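Local coordinates for protein mini spindles (Drosophila melanogaster, PDB 5VJC) that probably binds tubulin through TOG domains, helical HEAT-repeat arrays, and so promotes microtubule dynamics and mitotic spindle formation, at residues S210-I215 with K247-L252; F197-E200 with I206-Q209; N232-V237 with E243-M248; R158-V163 with V170-Y175. All coordinates share one frame; numbering follows the deposited sequence.

Contact 1: residues S210-I215 with K247-L252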
loop_
_atom_site.group_PDB
_atom_site.type_symbol
_atom_site.label_atom_id
_atom_site.label_comp_id
_atom_site.label_asym_id
_atom_site.label_seq_id
_atom_site.Cartn_x
_atom_site.Cartn_y
_atom_site.Cartn_z
ATOM N N SER A 210 -10.939 6.132 -18.362
ATOM C CA SER A 210 -11.655 6.641 -17.200
ATOM C C SER A 210 -10.711 7.144 -16.112
ATOM O O SER A 210 -11.011 8.119 -15.417
ATOM C CB SER A 210 -12.557 5.565 -16.638
ATOM O OG SER A 210 -11.790 4.459 -16.209
ATOM N N ALA A 211 -9.569 6.483 -15.960
ATOM C CA ALA A 211 -8.585 6.933 -14.985
ATOM C C ALA A 211 -7.982 8.254 -15.441
ATOM O O ALA A 211 -7.775 9.159 -14.638
ATOM C CB ALA A 211 -7.505 5.880 -14.776
ATOM N N VAL A 212 -7.712 8.366 -16.740
ATOM C CA VAL A 212 -7.192 9.602 -17.302
ATOM C C VAL A 212 -8.108 10.789 -16.992
ATOM O O VAL A 212 -7.648 11.867 -16.623
ATOM C CB VAL A 212 -7.023 9.506 -18.827
ATOM C CG1 VAL A 212 -6.556 10.838 -19.374
ATOM C CG2 VAL A 212 -6.048 8.389 -19.188
ATOM N N ARG A 213 -9.403 10.570 -17.180
ATOM C CA ARG A 213 -10.449 11.538 -16.863
ATOM C C ARG A 213 -10.309 12.001 -15.418
ATOM O O ARG A 213 -10.165 13.194 -15.119
ATOM C CB ARG A 213 -11.815 10.886 -17.079
ATOM C CG ARG A 213 -12.983 11.820 -17.313
ATOM C CD ARG A 213 -14.093 11.066 -18.056
ATOM N NE ARG A 213 -13.572 10.028 -18.954
ATOM C CZ ARG A 213 -13.985 8.757 -18.974
ATOM N NH1 ARG A 213 -14.921 8.337 -18.126
ATOM N NH2 ARG A 213 -13.455 7.902 -19.843
ATOM N N GLU A 214 -10.330 11.008 -14.540
ATOM C CA GLU A 214 -10.185 11.175 -13.100
ATOM C C GLU A 214 -8.928 11.966 -12.736
ATOM O O GLU A 214 -8.991 12.905 -11.944
ATOM C CB GLU A 214 -10.171 9.790 -12.445
ATOM C CG GLU A 214 -10.370 9.776 -10.947
ATOM C CD GLU A 214 -11.679 10.410 -10.532
ATOM O OE1 GLU A 214 -12.653 10.321 -11.320
ATOM O OE2 GLU A 214 -11.728 11.007 -9.428
ATOM N N ILE A 215 -7.792 11.604 -13.332
ATOM C CA ILE A 215 -6.532 12.305 -13.071
ATOM C C ILE A 215 -6.627 13.774 -13.478
ATOM O O ILE A 215 -6.148 14.667 -12.760
ATOM C CB ILE A 215 -5.342 11.648 -13.822
ATOM C CG1 ILE A 215 -4.992 10.284 -13.199
ATOM C CG2 ILE A 215 -4.125 12.563 -13.789
ATOM C CD1 ILE A 215 -4.251 9.325 -14.165
ATOM N N LYS A 247 -9.061 14.039 -25.917
ATOM C CA LYS A 247 -10.375 13.421 -25.921
ATOM C C LYS A 247 -10.603 12.634 -24.627
ATOM O O LYS A 247 -11.746 12.386 -24.230
ATOM C CB LYS A 247 -10.522 12.524 -27.161
ATOM C CG LYS A 247 -11.244 11.195 -26.950
ATOM C CD LYS A 247 -12.746 11.317 -27.224
ATOM C CE LYS A 247 -13.497 10.062 -26.781
ATOM N NZ LYS A 247 -14.980 10.238 -26.737
ATOM N N MET A 248 -9.508 12.267 -23.959
ATOM C CA MET A 248 -9.575 11.471 -22.728
ATOM C C MET A 248 -9.667 12.313 -21.442
ATOM O O MET A 248 -10.268 11.877 -20.454
ATOM C CB MET A 248 -8.359 10.534 -22.633
ATOM C CG MET A 248 -8.295 9.462 -23.712
ATOM S SD MET A 248 -7.070 8.170 -23.385
ATOM C CE MET A 248 -5.543 9.102 -23.473
ATOM N N ILE A 249 -9.076 13.506 -21.441
ATOM C CA ILE A 249 -9.052 14.321 -20.227
ATOM C C ILE A 249 -10.407 14.946 -19.905
ATOM O O ILE A 249 -10.539 15.674 -18.922
ATOM C CB ILE A 249 -8.010 15.462 -20.305
ATOM C CG1 ILE A 249 -8.190 16.287 -21.583
ATOM C CG2 ILE A 249 -6.592 14.919 -20.178
ATOM C CD1 ILE A 249 -7.244 17.468 -21.675
ATOM N N GLY A 250 -11.415 14.662 -20.722
ATOM C CA GLY A 250 -12.703 15.313 -20.565
ATOM C C GLY A 250 -12.647 16.735 -21.094
ATOM O O GLY A 250 -12.147 16.971 -22.194
ATOM N N HIS A 251 -13.143 17.690 -20.311
ATOM C CA HIS A 251 -13.214 19.081 -20.757
ATOM C C HIS A 251 -12.729 20.038 -19.665
ATOM O O HIS A 251 -13.312 20.078 -18.583
ATOM C CB HIS A 251 -14.650 19.419 -21.170
ATOM C CG HIS A 251 -15.402 18.255 -21.743
ATOM N ND1 HIS A 251 -16.015 17.303 -20.957
ATOM C CD2 HIS A 251 -15.628 17.884 -23.027
ATOM C CE1 HIS A 251 -16.593 16.400 -21.729
ATOM N NE2 HIS A 251 -16.374 16.727 -22.990
ATOM N N LEU A 252 -11.688 20.822 -19.946
ATOM C CA LEU A 252 -10.977 21.536 -18.878
ATOM C C LEU A 252 -10.979 23.071 -18.976
ATOM O O LEU A 252 -11.160 23.643 -20.052
ATOM C CB LEU A 252 -9.524 21.082 -18.830
ATOM C CG LEU A 252 -9.108 19.803 -18.119
ATOM C CD1 LEU A 252 -9.479 18.583 -18.942
ATOM C CD2 LEU A 252 -7.605 19.858 -17.886
#

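Contact 2: residues F197-E200 with I206-Q209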
loop_
_atom_site.group_PDB
_atom_site.type_symbol
_atom_site.label_atom_id
_atom_site.label_comp_id
_atom_site.label_asym_id
_atom_site.label_seq_id
_atom_site.Cartn_x
_atom_site.Cartn_y
_atom_site.Cartn_z
ATOM N N PHE A 197 4.546 7.425 -12.122
ATOM C CA PHE A 197 5.572 6.388 -12.134
ATOM C C PHE A 197 5.035 5.097 -12.761
ATOM O O PHE A 197 5.684 4.479 -13.614
ATOM C CB PHE A 197 6.100 6.120 -10.717
ATOM C CG PHE A 197 6.892 4.840 -10.603
ATOM C CD1 PHE A 197 8.242 4.813 -10.932
ATOM C CD2 PHE A 197 6.283 3.667 -10.190
ATOM C CE1 PHE A 197 8.963 3.629 -10.837
ATOM C CE2 PHE A 197 7.001 2.486 -10.093
ATOM C CZ PHE A 197 8.344 2.476 -10.410
ATOM N N LEU A 198 3.839 4.698 -12.356
ATOM C CA LEU A 198 3.246 3.462 -12.852
ATOM C C LEU A 198 2.939 3.516 -14.351
ATOM O O LEU A 198 3.120 2.526 -15.073
ATOM C CB LEU A 198 1.958 3.151 -12.077
ATOM C CG LEU A 198 2.187 2.705 -10.637
ATOM C CD1 LEU A 198 0.839 2.591 -9.930
ATOM C CD2 LEU A 198 2.963 1.381 -10.612
ATOM N N ILE A 199 2.454 4.661 -14.811
ATOM C CA ILE A 199 2.147 4.827 -16.239
ATOM C C ILE A 199 3.436 4.827 -17.085
ATOM O O ILE A 199 3.486 4.205 -18.129
ATOM C CB ILE A 199 1.353 6.123 -16.487
ATOM C CG1 ILE A 199 -0.040 5.998 -15.863
ATOM C CG2 ILE A 199 1.210 6.401 -17.993
ATOM C CD1 ILE A 199 -0.815 7.282 -15.891
ATOM N N GLU A 200 4.473 5.518 -16.617
ATOM C CA GLU A 200 5.782 5.459 -17.271
ATOM C C GLU A 200 6.369 4.034 -17.301
ATOM O O GLU A 200 7.070 3.651 -18.249
ATOM C CB GLU A 200 6.758 6.417 -16.573
ATOM C CG GLU A 200 7.896 6.882 -17.461
ATOM C CD GLU A 200 8.978 7.634 -16.694
ATOM O OE1 GLU A 200 9.037 7.500 -15.454
ATOM O OE2 GLU A 200 9.771 8.363 -17.332
ATOM N N ILE A 206 -2.012 0.097 -18.286
ATOM C CA ILE A 206 -2.357 0.142 -16.858
ATOM C C ILE A 206 -3.351 1.257 -16.563
ATOM O O ILE A 206 -3.906 1.355 -15.456
ATOM C CB ILE A 206 -1.101 0.337 -15.993
ATOM C CG1 ILE A 206 -1.327 -0.212 -14.583
ATOM C CG2 ILE A 206 -0.672 1.809 -15.969
ATOM C CD1 ILE A 206 -0.067 -0.224 -13.729
ATOM N N CYS A 207 -3.584 2.104 -17.556
ATOM C CA CYS A 207 -4.337 3.320 -17.310
ATOM C C CYS A 207 -5.496 3.477 -18.278
ATOM O O CYS A 207 -5.311 3.989 -19.375
ATOM C CB CYS A 207 -3.401 4.523 -17.402
ATOM S SG CYS A 207 -4.165 6.098 -17.032
ATOM N N PRO A 208 -6.702 3.035 -17.885
ATOM C CA PRO A 208 -7.826 3.202 -18.816
ATOM C C PRO A 208 -8.251 4.670 -18.976
ATOM O O PRO A 208 -7.815 5.545 -18.217
ATOM C CB PRO A 208 -8.938 2.360 -18.178
ATOM C CG PRO A 208 -8.571 2.258 -16.748
ATOM C CD PRO A 208 -7.076 2.250 -16.698
ATOM N N GLN A 209 -9.081 4.927 -19.983
ATOM C CA GLN A 209 -9.517 6.276 -20.319
ATOM C C GLN A 209 -10.224 6.934 -19.136
ATOM O O GLN A 209 -10.105 8.136 -18.917
ATOM C CB GLN A 209 -10.441 6.248 -21.544
ATOM C CG GLN A 209 -11.047 7.601 -21.896
ATOM C CD GLN A 209 -11.855 7.582 -23.190
ATOM O OE1 GLN A 209 -11.598 6.781 -24.096
ATOM N NE2 GLN A 209 -12.859 8.456 -23.267
#

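Contact 3: residues N232-V237 with E243-M248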
loop_
_atom_site.group_PDB
_atom_site.type_symbol
_atom_site.label_atom_id
_atom_site.label_comp_id
_atom_site.label_asym_id
_atom_site.label_seq_id
_atom_site.Cartn_x
_atom_site.Cartn_y
_atom_site.Cartn_z
ATOM N N ASN A 232 1.763 16.957 -14.495
ATOM C CA ASN A 232 2.864 16.061 -14.847
ATOM C C ASN A 232 2.355 14.705 -15.255
ATOM O O ASN A 232 2.914 14.061 -16.147
ATOM C CB ASN A 232 3.846 15.918 -13.692
ATOM C CG ASN A 232 4.718 17.131 -13.536
ATOM O OD1 ASN A 232 4.935 17.874 -14.495
ATOM N ND2 ASN A 232 5.228 17.347 -12.332
ATOM N N CYS A 233 1.263 14.282 -14.631
ATOM C CA CYS A 233 0.735 12.966 -14.911
ATOM C C CYS A 233 0.043 12.931 -16.277
ATOM O O CYS A 233 0.209 11.973 -17.033
ATOM C CB CYS A 233 -0.223 12.513 -13.807
ATOM S SG CYS A 233 -0.671 10.784 -13.993
ATOM N N ILE A 234 -0.715 13.972 -16.601
ATOM C CA ILE A 234 -1.404 14.019 -17.889
ATOM C C ILE A 234 -0.386 14.207 -19.015
ATOM O O ILE A 234 -0.547 13.641 -20.094
ATOM C CB ILE A 234 -2.472 15.134 -17.922
ATOM C CG1 ILE A 234 -3.601 14.785 -16.957
ATOM C CG2 ILE A 234 -3.059 15.303 -19.322
ATOM C CD1 ILE A 234 -4.251 13.440 -17.240
ATOM N N VAL A 235 0.672 14.966 -18.743
ATOM C CA VAL A 235 1.762 15.132 -19.700
ATOM C C VAL A 235 2.374 13.775 -20.079
ATOM O O VAL A 235 2.592 13.477 -21.254
ATOM C CB VAL A 235 2.872 16.057 -19.142
ATOM C CG1 VAL A 235 4.170 15.874 -19.916
ATOM C CG2 VAL A 235 2.424 17.512 -19.178
ATOM N N GLN A 236 2.628 12.947 -19.073
ATOM C CA GLN A 236 3.171 11.622 -19.310
ATOM C C GLN A 236 2.189 10.810 -20.127
ATOM O O GLN A 236 2.582 10.058 -21.041
ATOM C CB GLN A 236 3.495 10.933 -17.982
ATOM C CG GLN A 236 3.880 9.490 -18.116
ATOM C CD GLN A 236 5.159 9.296 -18.919
ATOM O OE1 GLN A 236 6.228 9.760 -18.528
ATOM N NE2 GLN A 236 5.043 8.621 -20.055
ATOM N N VAL A 237 0.903 10.969 -19.828
ATOM C CA VAL A 237 -0.111 10.303 -20.631
ATOM C C VAL A 237 -0.021 10.828 -22.074
ATOM O O VAL A 237 -0.177 10.058 -23.027
ATOM C CB VAL A 237 -1.531 10.509 -20.063
ATOM C CG1 VAL A 237 -2.562 9.954 -21.002
ATOM C CG2 VAL A 237 -1.665 9.834 -18.695
ATOM N N GLU A 243 -2.405 13.091 -29.313
ATOM C CA GLU A 243 -3.507 14.051 -29.281
ATOM C C GLU A 243 -4.841 13.426 -28.860
ATOM O O GLU A 243 -5.797 14.146 -28.565
ATOM C CB GLU A 243 -3.651 14.729 -30.650
ATOM C CG GLU A 243 -3.887 16.238 -30.573
ATOM C CD GLU A 243 -2.601 17.030 -30.370
ATOM O OE1 GLU A 243 -1.507 16.477 -30.634
ATOM O OE2 GLU A 243 -2.689 18.204 -29.940
ATOM N N LYS A 244 -4.898 12.098 -28.813
ATOM C CA LYS A 244 -6.072 11.392 -28.300
ATOM C C LYS A 244 -6.278 11.676 -26.805
ATOM O O LYS A 244 -7.367 11.454 -26.260
ATOM C CB LYS A 244 -5.946 9.884 -28.532
ATOM C CG LYS A 244 -7.232 9.109 -28.262
ATOM C CD LYS A 244 -7.121 7.648 -28.684
ATOM C CE LYS A 244 -6.314 6.816 -27.693
ATOM N NZ LYS A 244 -7.172 5.793 -27.002
ATOM N N THR A 245 -5.222 12.157 -26.152
ATOM C CA THR A 245 -5.299 12.537 -24.748
ATOM C C THR A 245 -6.400 13.564 -24.549
ATOM O O THR A 245 -7.207 13.447 -23.627
ATOM C CB THR A 245 -3.972 13.124 -24.230
ATOM O OG1 THR A 245 -2.883 12.284 -24.624
ATOM C CG2 THR A 245 -3.992 13.224 -22.712
ATOM N N TYR A 246 -6.438 14.557 -25.436
ATOM C CA TYR A 246 -7.378 15.670 -25.321
ATOM C C TYR A 246 -8.824 15.198 -25.319
ATOM O O TYR A 246 -9.699 15.859 -24.769
ATOM C CB TYR A 246 -7.147 16.680 -26.446
ATOM C CG TYR A 246 -5.859 17.445 -26.292
ATOM C CD1 TYR A 246 -5.726 18.418 -25.315
ATOM C CD2 TYR A 246 -4.771 17.192 -27.118
ATOM C CE1 TYR A 246 -4.542 19.123 -25.162
ATOM C CE2 TYR A 246 -3.582 17.894 -26.973
ATOM C CZ TYR A 246 -3.475 18.859 -25.991
ATOM O OH TYR A 246 -2.300 19.565 -25.833
ATOM N N LYS A 247 -9.061 14.039 -25.917
ATOM C CA LYS A 247 -10.375 13.421 -25.921
ATOM C C LYS A 247 -10.603 12.634 -24.627
ATOM O O LYS A 247 -11.746 12.386 -24.230
ATOM C CB LYS A 247 -10.522 12.524 -27.161
ATOM C CG LYS A 247 -11.244 11.195 -26.950
ATOM C CD LYS A 247 -12.746 11.317 -27.224
ATOM C CE LYS A 247 -13.497 10.062 -26.781
ATOM N NZ LYS A 247 -14.980 10.238 -26.737
ATOM N N MET A 248 -9.508 12.267 -23.959
ATOM C CA MET A 248 -9.575 11.471 -22.728
ATOM C C MET A 248 -9.667 12.313 -21.442
ATOM O O MET A 248 -10.268 11.877 -20.454
ATOM C CB MET A 248 -8.359 10.534 -22.633
ATOM C CG MET A 248 -8.295 9.462 -23.712
ATOM S SD MET A 248 -7.070 8.170 -23.385
ATOM C CE MET A 248 -5.543 9.102 -23.473
#

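Contact 4: residues R158-V163 with V170-Y175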
loop_
_atom_site.group_PDB
_atom_site.type_symbol
_atom_site.label_atom_id
_atom_site.label_comp_id
_atom_site.label_asym_id
_atom_site.label_seq_id
_atom_site.Cartn_x
_atom_site.Cartn_y
_atom_site.Cartn_z
ATOM N N ARG A 158 8.954 2.463 -1.446
ATOM C CA ARG A 158 9.879 1.348 -1.679
ATOM C C ARG A 158 9.150 -0.003 -1.565
ATOM O O ARG A 158 9.290 -0.896 -2.426
ATOM C CB ARG A 158 11.045 1.429 -0.685
ATOM C CG ARG A 158 12.014 0.263 -0.721
ATOM C CD ARG A 158 13.104 0.396 -1.777
ATOM N NE ARG A 158 14.179 -0.581 -1.582
ATOM C CZ ARG A 158 14.186 -1.812 -2.101
ATOM N NH1 ARG A 158 13.182 -2.233 -2.864
ATOM N NH2 ARG A 158 15.208 -2.630 -1.864
ATOM N N VAL A 159 8.356 -0.137 -0.509
ATOM C CA VAL A 159 7.520 -1.329 -0.310
ATOM C C VAL A 159 6.492 -1.447 -1.427
ATOM O O VAL A 159 6.319 -2.507 -1.995
ATOM C CB VAL A 159 6.799 -1.275 1.074
ATOM C CG1 VAL A 159 5.773 -2.447 1.233
ATOM C CG2 VAL A 159 7.821 -1.274 2.208
ATOM N N LEU A 160 5.798 -0.357 -1.744
ATOM C CA LEU A 160 4.781 -0.428 -2.789
ATOM C C LEU A 160 5.393 -0.915 -4.115
ATOM O O LEU A 160 4.788 -1.705 -4.867
ATOM C CB LEU A 160 4.105 0.928 -2.987
ATOM C CG LEU A 160 2.862 0.917 -3.891
ATOM C CD1 LEU A 160 1.642 0.298 -3.191
ATOM C CD2 LEU A 160 2.525 2.308 -4.386
ATOM N N ARG A 161 6.629 -0.507 -4.372
ATOM C CA ARG A 161 7.240 -0.869 -5.651
ATOM C C ARG A 161 7.832 -2.267 -5.641
ATOM O O ARG A 161 8.224 -2.781 -6.688
ATOM C CB ARG A 161 8.277 0.174 -6.033
ATOM C CG ARG A 161 7.579 1.470 -6.442
ATOM C CD ARG A 161 8.555 2.603 -6.712
ATOM N NE ARG A 161 7.831 3.849 -6.925
ATOM C CZ ARG A 161 8.396 4.983 -7.333
ATOM N NH1 ARG A 161 9.696 5.017 -7.610
ATOM N NH2 ARG A 161 7.646 6.071 -7.497
ATOM N N GLN A 162 7.837 -2.893 -4.467
ATOM C CA GLN A 162 8.049 -4.326 -4.362
ATOM C C GLN A 162 6.738 -5.103 -4.492
ATOM O O GLN A 162 6.715 -6.158 -5.093
ATOM C CB GLN A 162 8.694 -4.678 -3.030
ATOM C CG GLN A 162 10.101 -4.156 -2.863
ATOM C CD GLN A 162 10.594 -4.461 -1.487
ATOM O OE1 GLN A 162 10.001 -4.007 -0.488
ATOM N NE2 GLN A 162 11.637 -5.288 -1.403
ATOM N N VAL A 163 5.664 -4.586 -3.892
ATOM C CA VAL A 163 4.371 -5.262 -3.948
ATOM C C VAL A 163 3.938 -5.532 -5.386
ATOM O O VAL A 163 3.434 -6.624 -5.697
ATOM C CB VAL A 163 3.285 -4.445 -3.229
ATOM C CG1 VAL A 163 1.918 -5.081 -3.432
ATOM C CG2 VAL A 163 3.603 -4.354 -1.726
ATOM N N VAL A 170 -2.184 -4.010 -12.099
ATOM C CA VAL A 170 -3.446 -3.329 -12.389
ATOM C C VAL A 170 -4.232 -3.078 -11.078
ATOM O O VAL A 170 -4.818 -2.005 -10.888
ATOM C CB VAL A 170 -4.305 -4.113 -13.405
ATOM C CG1 VAL A 170 -5.746 -3.657 -13.368
ATOM C CG2 VAL A 170 -3.738 -3.974 -14.815
ATOM N N LYS A 171 -4.182 -4.028 -10.148
ATOM C CA LYS A 171 -4.872 -3.850 -8.867
ATOM C C LYS A 171 -4.222 -2.741 -8.037
ATOM O O LYS A 171 -4.917 -1.932 -7.437
ATOM C CB LYS A 171 -4.903 -5.154 -8.081
ATOM C CG LYS A 171 -5.726 -6.237 -8.759
ATOM C CD LYS A 171 -5.875 -7.459 -7.882
ATOM C CE LYS A 171 -6.921 -8.419 -8.460
ATOM N NZ LYS A 171 -8.253 -7.747 -8.559
ATOM N N VAL A 172 -2.893 -2.683 -8.028
ATOM C CA VAL A 172 -2.189 -1.616 -7.317
ATOM C C VAL A 172 -2.532 -0.254 -7.912
ATOM O O VAL A 172 -2.787 0.716 -7.171
ATOM C CB VAL A 172 -0.670 -1.834 -7.336
ATOM C CG1 VAL A 172 0.058 -0.631 -6.705
ATOM C CG2 VAL A 172 -0.324 -3.127 -6.584
ATOM N N PHE A 173 -2.556 -0.182 -9.244
ATOM C CA PHE A 173 -2.951 1.043 -9.925
ATOM C C PHE A 173 -4.309 1.510 -9.401
ATOM O O PHE A 173 -4.466 2.688 -9.075
ATOM C CB PHE A 173 -3.002 0.862 -11.451
ATOM C CG PHE A 173 -3.304 2.143 -12.204
ATOM C CD1 PHE A 173 -2.280 2.995 -12.591
ATOM C CD2 PHE A 173 -4.606 2.490 -12.513
ATOM C CE1 PHE A 173 -2.550 4.163 -13.287
ATOM C CE2 PHE A 173 -4.882 3.670 -13.184
ATOM C CZ PHE A 173 -3.862 4.501 -13.566
ATOM N N GLY A 174 -5.266 0.581 -9.335
ATOM C CA GLY A 174 -6.581 0.830 -8.771
ATOM C C GLY A 174 -6.550 1.378 -7.347
ATOM O O GLY A 174 -7.243 2.345 -7.048
ATOM N N TYR A 175 -5.764 0.768 -6.462
ATOM C CA TYR A 175 -5.649 1.277 -5.080
ATOM C C TYR A 175 -5.033 2.675 -4.999
ATOM O O TYR A 175 -5.447 3.506 -4.187
ATOM C CB TYR A 175 -4.832 0.314 -4.230
ATOM C CG TYR A 175 -5.583 -0.956 -3.886
ATOM C CD1 TYR A 175 -6.807 -0.901 -3.223
ATOM C CD2 TYR A 175 -5.070 -2.198 -4.206
ATOM C CE1 TYR A 175 -7.512 -2.064 -2.898
ATOM C CE2 TYR A 175 -5.758 -3.365 -3.883
ATOM C CZ TYR A 175 -6.982 -3.285 -3.227
ATOM O OH TYR A 175 -7.671 -4.427 -2.892
#

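Contact 1: residues S210-I215 with K247-L252
Val212 is the first residue of 210-215 to reach 247-252, laying its CG1 against Met248 CB at 3.7 Å, the two side chains crossing obliquely. CG1 is set opposite the backbone N (chi1 177°), and the same methyl also meets Ile249 CG2 at 4.2 Å; the other methyl, CG2, packs on Cys207. At Arg213 the backbones come close, its CA lying 4.6 Å from that of Ile249 and 3.6 Å from Met248 O. The arginine chain bends at chi3 (-31°), which folds its guanidinium back along its own helix: Ser210 CA sits 3.3 Å above one face, offset toward the rim, while Met248 O stands at the edge near the plane. NE remains 4.1 Å from Met248 O, and no hydrogen bond joins the two segments. Close to Arg213, Gly250, two residues past the end of helix 245-248, is the first to leave helical angles (phi 76°); a side chain here would point at the arginine's CG. Further along the helix, Ile215 turns to Cys233 and Ile234 of helix 224-241. Such apolar packing of a helix against the end of a short helix two further on in the chain belongs to the stacked-helix HEAT-repeat array of a TOG domain.

Contact 2: residues F197-E200 with I206-Q209
The backbones approach most closely at Ile199 and Ile206, whose CA atoms are 6.5 Å apart where the loop that leads into helix 209-217 passes helix 185-202. This is a helix-to-helix connection of the HEAT-repeat TOG fold; the contact has no hydrogen bond and is made by buried side chains, partly against the helix backbone. Ile206 holds CG2 between its backbone N and carbonyl carbon, the crowded position, with CG1 opposite the N (chi1 -155°). The methyl CG2 is thereby brought up to the helix backbone itself, 4.0 Å from Leu198 O and 4.1 Å from Ile199 CA, while CD1 at the other branch meets Leu198 CB at 4.3 Å. Ile206 thus straddles two successive helix residues with its two branches. Ile199 answers with an extended chain that runs alongside Cys207, its CG1 lying 4.0 Å from Cys207 CB. Phe173 of helix 169-178 touches Ile199, Ile206 and Cys207 alike, and Ile199 also packs on Cys233, Val237 and Leu240 of helix 224-241, which places Ile206 and Cys207 in the core between these helices. Pro208 follows at the N-cap position of helix 209-217. At the end of the Ile199 chain, CD1 rests against Cys207 SG at 3.7 Å.

Contact 3: residues N232-V237 with E243-M248
Thr245 turns its methyl CG2 away from its own backbone N and toward helix 224-241, with OG1 beside the N (chi1 -48°), and Val237 likewise sets CG1 opposite its N (chi1 173°), so that the two methyls meet at 4.0 Å. Thr245 CG2 also touches Ile234 CG2 at 4.1 Å, one turn earlier on the facing helix, and therefore lies against both residues of that ridge. The hydroxyl serves another purpose: OG1 is hydrogen-bonded to Gly242 O, just before helix 245-248, whereas Val237 O is 3.9 Å away and pairs instead with the hydroxyl of Ser241. In the helical array of the TOG domain, this joins the short helix 245-248 to the helix 224-241 that precedes it, across the short link 242-244. With an alanine in place of Thr245, Gly242 O would probably lose its hydroxyl mate and a gap would open beside Val237 CG1 and Ile234 CG2. Beyond the threonine, Met248 bends at chi3 (-65°) to bring CE to 4.0 Å from Val237 CG1, so this one methyl of Val237 has both Thr245 and Met248 as partners. Ile199 of helix 185-202 also packs on Val237, while Leu260 of helix 254-264 touches Ile234.

Contact 4: residues R158-V163 with V170-Y175
Helices 150-166 and 169-178, two consecutive helices joined by a very short turn, meet here through Leu160, Val163 and Val172. The CA atoms of Val163 and Val172 are 8.2 Å apart, and the contact is made by the ends of side chains. Val172 faces the first helix with both methyls and divides them between two partners one turn apart. Its CG1 touches Leu160 CD1 at 4.0 Å, the two side chains sliding past each other in opposite directions; its CG2 stands 4.3 Å from Val163 CG1. Leu160 leaves its backbone on the side away from N (chi1 -170°) and then turns at chi2 (74°), which carries CD1 to the second helix although its CB is not directed there. Such helix-on-helix packing builds the HEAT-repeat array of the TOG domain. Val163 also packs on Phe119 of helix 105-124, and Val172 on Phe167 in the connecting turn. Within helix 150-166, Val159 O accepts from both Gln162 N and Val163 N, each at 2.9 Å. The neighbouring Arg161 points away from this contact, forming a salt bridge with Glu194 and a cation-pi contact with Phe197, both of helix 185-202. Phe173, beside Val172, turns to Leu195, Leu198 and Ile199 on that same helix.

Overall arrangement
All four contacts lie in one TOG domain and follow the chain from contact 4, whose centre is nearest the centre of the chain in space, through contact 2, to contacts 1 and 3, which share Lys247, Met248 and helix 245-248. The centres of contacts 1 and 3 are about 8 Å apart; contact 2 is about 11 to 13 Å from each of the other three, whereas contact 4 is about 22 Å from contacts 1 and 3. Phe173 ties contact 4 to contact 2 through Cys207, and Cys207 in turn meets Val212 of contact 1. The apolar core thus continues from helix to helix, consistent with an elongated array that presents a tubulin-binding surface.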